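Local coordinates for protein N-acetyl-beta-D glucosaminidase (Rhizomucor miehei CAU432, PDB 4ZM6) that probably hydrolyses beta-linked N-acetylglucosamine residues through its glycoside hydrolase family 3 region and binds acetyl-CoA in a GCN5-related glucosamine N-acetyltransferase region, at residues L58-Q63 / D345-A350; L122-M127 / K353-E358; D32-H37 / A69-P74. One frame throughout, in Å; residues are numbered along the deposited sequence.

Interaction 1 of 3, residues L58-Q63 / D345-A350; sequences LTHSLQ and DVLQQA
Helix 52-68 makes the beta-alpha-beta crossover from strand 41-44 to strand 76-79 in the TIM-barrel-related family 3 domain, and along it His60 and Gln63 meet Val346 and Leu347 of the short helix 343-348. That helix follows some 280 residues later in the chain and lies against this crossover helix.

His60 reaches across with its ring edge. Its CG is anti to the backbone N (chi1 -168°), which carries the imidazole out from its helix until Leu347 O lies near the ring plane, beside the CD2-NE2 edge. The separation from His60 NE2 to Leu347 O is 3.1 Å. One helical turn further on, Gln63 crosses Val346 at about a right angle. Val346 CG1 lies along CG, CD and NE2 of Gln63, modelled too close there for its exact spacing to be trusted. The glutamine chain bends at chi2 (64°), and its NE2 makes a weak hydrogen bond to Leu75 O, just ahead of strand 76-79. Leu347 fills in beside them: its CD2 is 4.1 Å from Gln63 CB, and its side chain also touches Arg67.

Just past this contact the short helix stops. Gln349 takes a positive phi of 65°, and its side-chain NE2 gives a hydrogen bond to Ala350 O at 3.0 Å, coming from above the carbonyl plane of Ala350.

Interaction 2 of 3, residues L122-M127 / K353-E358; sequences LLTLGM and KTMGSE
Thr124 and Leu125, in the last turn of helix 108-125, pack against Thr354 and Met355 of the connection that leads into helix 357-368. The first helix lies on the beta-alpha-beta route from strand 76-79 to strand 129-130 of the family 3 barrel domain. The second leads on to strand 373-377, an edge strand of the next, six-stranded sheet, so the contact lies on the path from the barrel to that sheet.

The apolar part is Leu125 on Met355. The methionine side chain runs out nearly straight through chi2 and then bends at chi3 (-51°), with its sulfur beside the leucine: Leu125 CD2 is 3.9 Å from Met355 SD, the two side chains crossing at about a right angle.

Thr124 makes the mixed contacts. Its hydroxyl lies alongside Met355, with Thr124 OG1 3.9 Å from Met355 SD. The two threonines slide past each other in opposite directions, the methyl of Thr124 beside the hydroxyl of Thr354; Thr124 CG2 comes within 3.4 Å of Thr354 OG1.

Polar groups are served mainly by their own backbone surroundings. Thr124 OG1, set between the backbone N and the carbonyl carbon (chi1 61°), hydrogen-bonds back to Glu121 O, and Thr354 OG1 does likewise with Asp351 O. Lys120 NZ, one turn before Thr124, spans the gap to hydrogen-bond Thr354 O. A glycine stands at each helix end: Gly126 follows the first with positive phi, and Gly356 holds the N-cap position of the second. Behind Gly126 the chain turns back, with Met127 N making a weak 2.8 Å hydrogen bond to Leu122 O.

Interaction 3 of 3, residues D32-H37 / A69-P74; sequences DLIENH and AGHKRP
His71 ND1 hydrogen-bonds to Ala66 O, and on the other side of the ring NE2 makes a weak bond to Leu39 O; between these two nitrogens, CE1 faces Ile34 O at 3.1 Å. The histidine follows a Schellman motif that ends helix 52-68 at Gly70, so this loop, on its way to strand 76-79 of the barrel domain, is tied to its own helix by Ala66 O and, weakly, to the loop after helix 28-37 by Leu39 O, and packs on Ile34.

The ring comes in edge-on, its plane running through the carbonyl carbon of Ile34. CG of His71 lies anti to its own carbonyl carbon (chi1 -79°), which swings the imidazole back toward helix 28-37. Ile34 crosses it at about a right angle, offering the branch methyl rather than the longer arm: Ile34 CG2 is 3.4 Å from His71 CE1. The longer branch leads away from the histidine; the Ile34 side chain also touches Leu75 and Ala66.

Within the helix, Asp32 O takes Asn36 N at 2.7 Å and, weakly, Asn36 ND2. The two backbones come nearest at Glu35 and Ala69. The alanine methyl points at the helix and sits 3.8 Å from Glu35 CA, with the glutamate chain extending past it, outward from the contact; Glu35 CG comes within 3.7 Å of Ala69 CB.

In the fold
From the N terminus, interaction 3 closes first: helix 28-37 meets the loop behind helix 52-68, enclosing strand 41-44 and the whole of helix 52-68. Interaction 1 starts inside that loop and runs to helix 343-348, so the two cross. Interaction 2 opens after interaction 3 has closed, in series with it, but crosses interaction 1, since 122-127 falls within the long span and 353-358 beyond it. Interactions 1 and 2 tie the chain after the barrel to helices 52-68 and 108-125; interaction 3 ties helix 28-37 to the loop before strand 76-79. Pro74 CB packs on Gln63 and Val346, joining 3 to 1; Thr59 OG1 makes a probable hydrogen bond to Leu125 O, joining 1 to 2.

Interaction 1 of 3, residues L58-Q63 / D345-A350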
loop_
_atom_site.group_PDB
_atom_site.type_symbol
_atom_site.label_atom_id
_atom_site.label_comp_id
_atom_site.label_asym_id
_atom_site.label_seq_id
_atom_site.Cartn_x
_atom_site.Cartn_y
_atom_site.Cartn_z
ATOM N N LEU A 58 -41.874 -18.630 -11.556
ATOM C CA LEU A 58 -40.864 -19.691 -11.529
ATOM C C LEU A 58 -40.126 -19.760 -10.192
ATOM O O LEU A 58 -40.004 -20.836 -9.606
ATOM C CB LEU A 58 -39.861 -19.502 -12.677
ATOM C CG LEU A 58 -38.626 -20.415 -12.734
ATOM C CD1 LEU A 58 -39.000 -21.882 -12.582
ATOM C CD2 LEU A 58 -37.857 -20.195 -14.031
ATOM N N THR A 59 -39.639 -18.615 -9.715
ATOM C CA THR A 59 -38.916 -18.560 -8.441
ATOM C C THR A 59 -39.817 -18.941 -7.273
ATOM O O THR A 59 -39.398 -19.668 -6.372
ATOM C CB THR A 59 -38.317 -17.164 -8.175
ATOM O OG1 THR A 59 -39.325 -16.162 -8.368
ATOM C CG2 THR A 59 -37.139 -16.898 -9.109
ATOM N N HIS A 60 -41.055 -18.451 -7.301
ATOM C CA HIS A 60 -42.036 -18.783 -6.272
ATOM C C HIS A 60 -42.398 -20.268 -6.302
ATOM O O HIS A 60 -42.548 -20.892 -5.250
ATOM C CB HIS A 60 -43.299 -17.935 -6.428
ATOM C CG HIS A 60 -44.217 -18.012 -5.250
ATOM N ND1 HIS A 60 -45.421 -18.682 -5.284
ATOM C CD2 HIS A 60 -44.092 -17.525 -3.992
ATOM C CE1 HIS A 60 -46.005 -18.592 -4.102
ATOM N NE2 HIS A 60 -45.219 -17.896 -3.301
ATOM N N SER A 61 -42.534 -20.823 -7.505
ATOM C CA SER A 61 -42.829 -22.247 -7.677
ATOM C C SER A 61 -41.784 -23.114 -6.973
ATOM O O SER A 61 -42.129 -23.991 -6.175
ATOM C CB SER A 61 -42.884 -22.613 -9.166
ATOM O OG SER A 61 -43.723 -21.731 -9.893
ATOM N N LEU A 62 -40.510 -22.848 -7.268
ATOM C CA LEU A 62 -39.384 -23.567 -6.660
ATOM C C LEU A 62 -39.394 -23.395 -5.149
ATOM O O LEU A 62 -39.158 -24.341 -4.394
ATOM C CB LEU A 62 -38.051 -23.044 -7.204
ATOM C CG LEU A 62 -37.789 -23.197 -8.704
ATOM C CD1 LEU A 62 -36.566 -22.396 -9.122
ATOM C CD2 LEU A 62 -37.623 -24.660 -9.072
ATOM N N GLN A 63 -39.673 -22.168 -4.725
ATOM C CA GLN A 63 -39.706 -21.817 -3.314
ATOM C C GLN A 63 -40.844 -22.542 -2.594
ATOM O O GLN A 63 -40.672 -23.018 -1.469
ATOM C CB GLN A 63 -39.868 -20.299 -3.165
ATOM C CG GLN A 63 -38.933 -19.662 -2.158
ATOM C CD GLN A 63 -37.463 -19.769 -2.545
ATOM O OE1 GLN A 63 -37.104 -19.636 -3.714
ATOM N NE2 GLN A 63 -36.608 -20.001 -1.556
ATOM N N ASP A 345 -40.635 -13.059 3.408
ATOM C CA ASP A 345 -40.485 -12.231 2.198
ATOM C C ASP A 345 -39.949 -13.004 0.980
ATOM O O ASP A 345 -40.022 -12.521 -0.151
ATOM C CB ASP A 345 -39.630 -10.980 2.474
ATOM C CG ASP A 345 -38.273 -11.303 3.076
ATOM O OD1 ASP A 345 -37.889 -12.492 3.120
ATOM O OD2 ASP A 345 -37.590 -10.353 3.508
ATOM N N VAL A 346 -39.414 -14.197 1.222
ATOM C CA VAL A 346 -38.996 -15.098 0.151
ATOM C C VAL A 346 -40.222 -15.687 -0.572
ATOM O O VAL A 346 -40.175 -15.938 -1.780
ATOM C CB VAL A 346 -38.065 -16.208 0.712
ATOM C CG1 VAL A 346 -37.906 -17.364 -0.254
ATOM C CG2 VAL A 346 -36.695 -15.631 1.051
ATOM N N LEU A 347 -41.313 -15.890 0.169
ATOM C CA LEU A 347 -42.581 -16.389 -0.395
ATOM C C LEU A 347 -43.558 -15.269 -0.763
ATOM O O LEU A 347 -44.303 -15.392 -1.738
ATOM C CB LEU A 347 -43.273 -17.324 0.598
ATOM C CG LEU A 347 -42.545 -18.626 0.935
ATOM C CD1 LEU A 347 -43.082 -19.219 2.229
ATOM C CD2 LEU A 347 -42.672 -19.620 -0.210
ATOM N N GLN A 348 -43.570 -14.197 0.030
ATOM C CA GLN A 348 -44.487 -13.071 -0.189
ATOM C C GLN A 348 -44.437 -12.508 -1.608
ATOM O O GLN A 348 -45.478 -12.151 -2.162
ATOM C CB GLN A 348 -44.220 -11.941 0.813
ATOM C CG GLN A 348 -44.882 -12.145 2.170
ATOM C CD GLN A 348 -44.478 -11.100 3.196
ATOM O OE1 GLN A 348 -43.652 -10.226 2.925
ATOM N NE2 GLN A 348 -45.061 -11.187 4.385
ATOM N N GLN A 349 -43.238 -12.435 -2.188
ATOM C CA GLN A 349 -43.032 -11.830 -3.510
ATOM C C GLN A 349 -43.351 -10.325 -3.473
ATOM O O GLN A 349 -44.201 -9.874 -2.701
ATOM C CB GLN A 349 -43.817 -12.598 -4.603
ATOM C CG GLN A 349 -44.344 -11.781 -5.782
ATOM C CD GLN A 349 -45.755 -11.248 -5.559
ATOM O OE1 GLN A 349 -46.699 -12.021 -5.392
ATOM N NE2 GLN A 349 -45.904 -9.925 -5.568
ATOM N N ALA A 350 -42.641 -9.552 -4.289
ATOM C CA ALA A 350 -42.842 -8.109 -4.359
ATOM C C ALA A 350 -43.531 -7.735 -5.663
ATOM O O ALA A 350 -43.501 -8.494 -6.635
ATOM C CB ALA A 350 -41.510 -7.387 -4.234
#

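Interaction 2 of 3, residues L122-M127 / K353-E358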
loop_
_atom_site.group_PDB
_atom_site.type_symbol
_atom_site.label_atom_id
_atom_site.label_comp_id
_atom_site.label_asym_id
_atom_site.label_seq_id
_atom_site.Cartn_x
_atom_site.Cartn_y
_atom_site.Cartn_z
ATOM N N LEU A 122 -32.988 -8.090 -9.526
ATOM C CA LEU A 122 -32.876 -9.522 -9.259
ATOM C C LEU A 122 -33.691 -9.966 -8.042
ATOM O O LEU A 122 -34.308 -11.028 -8.064
ATOM C CB LEU A 122 -31.408 -9.920 -9.068
ATOM C CG LEU A 122 -30.521 -9.926 -10.316
ATOM C CD1 LEU A 122 -29.062 -10.080 -9.924
ATOM C CD2 LEU A 122 -30.922 -11.037 -11.270
ATOM N N LEU A 123 -33.699 -9.155 -6.988
ATOM C CA LEU A 123 -34.377 -9.530 -5.743
ATOM C C LEU A 123 -35.898 -9.557 -5.879
ATOM O O LEU A 123 -36.551 -10.421 -5.291
ATOM C CB LEU A 123 -33.970 -8.601 -4.594
ATOM C CG LEU A 123 -34.442 -8.991 -3.184
ATOM C CD1 LEU A 123 -34.062 -10.424 -2.837
ATOM C CD2 LEU A 123 -33.880 -8.034 -2.145
ATOM N N THR A 124 -36.460 -8.622 -6.641
ATOM C CA THR A 124 -37.905 -8.599 -6.864
ATOM C C THR A 124 -38.347 -9.820 -7.680
ATOM O O THR A 124 -39.426 -10.368 -7.445
ATOM C CB THR A 124 -38.366 -7.313 -7.577
ATOM O OG1 THR A 124 -37.731 -7.220 -8.854
ATOM C CG2 THR A 124 -38.034 -6.076 -6.749
ATOM N N LEU A 125 -37.504 -10.251 -8.620
ATOM C CA LEU A 125 -37.789 -11.431 -9.445
ATOM C C LEU A 125 -37.573 -12.759 -8.710
ATOM O O LEU A 125 -37.996 -13.808 -9.196
ATOM C CB LEU A 125 -36.936 -11.415 -10.718
ATOM C CG LEU A 125 -37.099 -10.212 -11.656
ATOM C CD1 LEU A 125 -36.184 -10.348 -12.866
ATOM C CD2 LEU A 125 -38.546 -10.041 -12.095
ATOM N N GLY A 126 -36.904 -12.723 -7.558
ATOM C CA GLY A 126 -36.649 -13.925 -6.771
ATOM C C GLY A 126 -35.204 -14.394 -6.790
ATOM O O GLY A 126 -34.868 -15.358 -6.097
ATOM N N MET A 127 -34.349 -13.739 -7.583
ATOM C CA MET A 127 -32.903 -14.001 -7.533
ATOM C C MET A 127 -32.304 -13.382 -6.290
ATOM O O MET A 127 -32.516 -12.204 -6.014
ATOM C CB MET A 127 -32.157 -13.445 -8.748
ATOM C CG MET A 127 -31.926 -14.466 -9.837
ATOM S SD MET A 127 -33.464 -14.801 -10.695
ATOM C CE MET A 127 -33.574 -13.363 -11.759
ATOM N N LYS A 353 -43.686 -3.532 -10.147
ATOM C CA LYS A 353 -43.300 -2.130 -10.328
ATOM C C LYS A 353 -42.213 -1.672 -9.354
ATOM O O LYS A 353 -41.693 -0.565 -9.495
ATOM C CB LYS A 353 -44.516 -1.207 -10.194
ATOM C CG LYS A 353 -45.634 -1.487 -11.191
ATOM C CD LYS A 353 -46.818 -2.194 -10.543
ATOM C CE LYS A 353 -47.746 -2.813 -11.576
ATOM N NZ LYS A 353 -48.849 -3.575 -10.930
ATOM N N THR A 354 -41.877 -2.510 -8.371
ATOM C CA THR A 354 -40.806 -2.197 -7.413
ATOM C C THR A 354 -39.394 -2.470 -7.965
ATOM O O THR A 354 -38.402 -2.240 -7.270
ATOM C CB THR A 354 -40.993 -2.947 -6.073
ATOM O OG1 THR A 354 -40.909 -4.361 -6.283
ATOM C CG2 THR A 354 -42.339 -2.601 -5.446
ATOM N N MET A 355 -39.303 -2.977 -9.193
ATOM C CA MET A 355 -38.065 -2.898 -9.962
ATOM C C MET A 355 -37.892 -1.439 -10.333
ATOM O O MET A 355 -38.855 -0.784 -10.738
ATOM C CB MET A 355 -38.158 -3.715 -11.250
ATOM C CG MET A 355 -38.284 -5.211 -11.038
ATOM S SD MET A 355 -38.116 -6.152 -12.566
ATOM C CE MET A 355 -39.282 -5.301 -13.629
ATOM N N GLY A 356 -36.678 -0.921 -10.217
ATOM C CA GLY A 356 -36.440 0.484 -10.535
ATOM C C GLY A 356 -36.394 0.762 -12.027
ATOM O O GLY A 356 -35.586 1.571 -12.473
ATOM N N SER A 357 -37.277 0.124 -12.796
ATOM C CA SER A 357 -37.161 0.093 -14.256
ATOM C C SER A 357 -36.912 1.465 -14.869
ATOM O O SER A 357 -35.963 1.639 -15.632
ATOM C CB SER A 357 -38.405 -0.538 -14.885
ATOM O OG SER A 357 -38.386 -1.943 -14.722
ATOM N N GLU A 358 -37.757 2.435 -14.523
ATOM C CA GLU A 358 -37.666 3.780 -15.093
ATOM C C GLU A 358 -36.381 4.477 -14.646
ATOM O O GLU A 358 -35.655 5.037 -15.470
ATOM C CB GLU A 358 -38.887 4.622 -14.703
ATOM C CG GLU A 358 -39.032 5.918 -15.500
ATOM C CD GLU A 358 -40.044 6.890 -14.903
ATOM O OE1 GLU A 358 -39.988 7.154 -13.680
ATOM O OE2 GLU A 358 -40.890 7.408 -15.664
#

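Interaction 3 of 3, residues D32-H37 / A69-P74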
loop_
_atom_site.group_PDB
_atom_site.type_symbol
_atom_site.label_atom_id
_atom_site.label_comp_id
_atom_site.label_asym_id
_atom_site.label_seq_id
_atom_site.Cartn_x
_atom_site.Cartn_y
_atom_site.Cartn_z
ATOM N N ASP A 32 -37.597 -33.428 -7.909
ATOM C CA ASP A 32 -37.077 -34.592 -7.186
ATOM C C ASP A 32 -35.919 -34.185 -6.280
ATOM O O ASP A 32 -35.941 -34.458 -5.078
ATOM C CB ASP A 32 -36.620 -35.682 -8.171
ATOM C CG ASP A 32 -35.996 -36.893 -7.476
ATOM O OD1 ASP A 32 -36.405 -37.230 -6.343
ATOM O OD2 ASP A 32 -35.092 -37.515 -8.075
ATOM N N LEU A 33 -34.923 -33.523 -6.871
ATOM C CA LEU A 33 -33.706 -33.115 -6.156
ATOM C C LEU A 33 -34.016 -32.296 -4.908
ATOM O O LEU A 33 -33.472 -32.563 -3.835
ATOM C CB LEU A 33 -32.780 -32.316 -7.082
ATOM C CG LEU A 33 -32.128 -33.093 -8.230
ATOM C CD1 LEU A 33 -31.418 -32.149 -9.189
ATOM C CD2 LEU A 33 -31.163 -34.144 -7.698
ATOM N N ILE A 34 -34.897 -31.308 -5.056
ATOM C CA ILE A 34 -35.308 -30.469 -3.932
ATOM C C ILE A 34 -36.029 -31.325 -2.889
ATOM O O ILE A 34 -35.635 -31.360 -1.721
ATOM C CB ILE A 34 -36.224 -29.301 -4.386
ATOM C CG1 ILE A 34 -35.472 -28.345 -5.321
ATOM C CG2 ILE A 34 -36.739 -28.507 -3.189
ATOM C CD1 ILE A 34 -36.379 -27.501 -6.193
ATOM N N GLU A 35 -37.059 -32.041 -3.334
ATOM C CA GLU A 35 -37.979 -32.732 -2.428
ATOM C C GLU A 35 -37.362 -33.943 -1.713
ATOM O O GLU A 35 -37.585 -34.134 -0.514
ATOM C CB GLU A 35 -39.246 -33.139 -3.189
ATOM C CG GLU A 35 -40.448 -33.431 -2.301
ATOM C CD GLU A 35 -41.777 -33.271 -3.020
ATOM O OE1 GLU A 35 -42.800 -33.711 -2.456
ATOM O OE2 GLU A 35 -41.807 -32.705 -4.137
ATOM N N ASN A 36 -36.584 -34.743 -2.442
ATOM C CA ASN A 36 -35.979 -35.966 -1.892
ATOM C C ASN A 36 -34.609 -35.739 -1.264
ATOM O O ASN A 36 -34.336 -36.221 -0.163
ATOM C CB ASN A 36 -35.851 -37.041 -2.981
ATOM C CG ASN A 36 -37.165 -37.736 -3.274
ATOM O OD1 ASN A 36 -37.523 -38.709 -2.609
ATOM N ND2 ASN A 36 -37.888 -37.249 -4.281
ATOM N N HIS A 37 -33.756 -35.004 -1.973
ATOM C CA HIS A 37 -32.336 -34.899 -1.635
ATOM C C HIS A 37 -31.929 -33.559 -1.005
ATOM O O HIS A 37 -30.736 -33.274 -0.883
ATOM C CB HIS A 37 -31.510 -35.174 -2.892
ATOM C CG HIS A 37 -31.939 -36.409 -3.623
ATOM N ND1 HIS A 37 -31.415 -37.654 -3.350
ATOM C CD2 HIS A 37 -32.861 -36.592 -4.596
ATOM C CE1 HIS A 37 -31.986 -38.549 -4.134
ATOM N NE2 HIS A 37 -32.868 -37.932 -4.899
ATOM N N ALA A 69 -41.804 -29.400 1.007
ATOM C CA ALA A 69 -40.903 -30.538 1.191
ATOM C C ALA A 69 -40.153 -30.539 2.531
ATOM O O ALA A 69 -39.382 -31.461 2.798
ATOM C CB ALA A 69 -39.912 -30.607 0.043
ATOM N N GLY A 70 -40.354 -29.506 3.351
ATOM C CA GLY A 70 -39.871 -29.491 4.734
ATOM C C GLY A 70 -38.456 -28.977 4.944
ATOM O O GLY A 70 -37.797 -29.367 5.910
ATOM N N HIS A 71 -37.988 -28.097 4.057
ATOM C CA HIS A 71 -36.662 -27.484 4.200
ATOM C C HIS A 71 -36.627 -26.565 5.409
ATOM O O HIS A 71 -37.591 -25.841 5.668
ATOM C CB HIS A 71 -36.296 -26.657 2.968
ATOM C CG HIS A 71 -35.820 -27.472 1.811
ATOM N ND1 HIS A 71 -36.673 -28.200 1.013
ATOM C CD2 HIS A 71 -34.578 -27.656 1.303
ATOM C CE1 HIS A 71 -35.978 -28.809 0.071
ATOM N NE2 HIS A 71 -34.704 -28.495 0.224
ATOM N N LYS A 72 -35.514 -26.579 6.135
ATOM C CA LYS A 72 -35.336 -25.676 7.270
ATOM C C LYS A 72 -35.199 -24.229 6.780
ATOM O O LYS A 72 -35.824 -23.322 7.336
ATOM C CB LYS A 72 -34.119 -26.083 8.107
ATOM C CG LYS A 72 -34.093 -25.459 9.495
ATOM C CD LYS A 72 -32.930 -25.981 10.328
ATOM C CE LYS A 72 -32.773 -25.203 11.626
ATOM N NZ LYS A 72 -31.452 -25.456 12.268
ATOM N N ARG A 73 -34.401 -24.027 5.730
ATOM C CA ARG A 73 -34.184 -22.697 5.156
ATOM C C ARG A 73 -34.549 -22.644 3.677
ATOM O O ARG A 73 -34.517 -23.670 2.998
ATOM C CB ARG A 73 -32.728 -22.283 5.327
ATOM C CG ARG A 73 -32.346 -22.030 6.768
ATOM C CD ARG A 73 -30.892 -21.623 6.885
ATOM N NE ARG A 73 -30.469 -21.566 8.282
ATOM C CZ ARG A 73 -30.158 -22.627 9.026
ATOM N NH1 ARG A 73 -30.227 -23.862 8.529
ATOM N NH2 ARG A 73 -29.782 -22.452 10.289
ATOM N N PRO A 74 -34.880 -21.441 3.168
ATOM C CA PRO A 74 -35.257 -21.307 1.759
ATOM C C PRO A 74 -34.105 -21.570 0.801
ATOM O O PRO A 74 -32.942 -21.502 1.189
ATOM C CB PRO A 74 -35.724 -19.846 1.637
ATOM C CG PRO A 74 -35.840 -19.324 3.028
ATOM C CD PRO A 74 -34.935 -20.153 3.881
#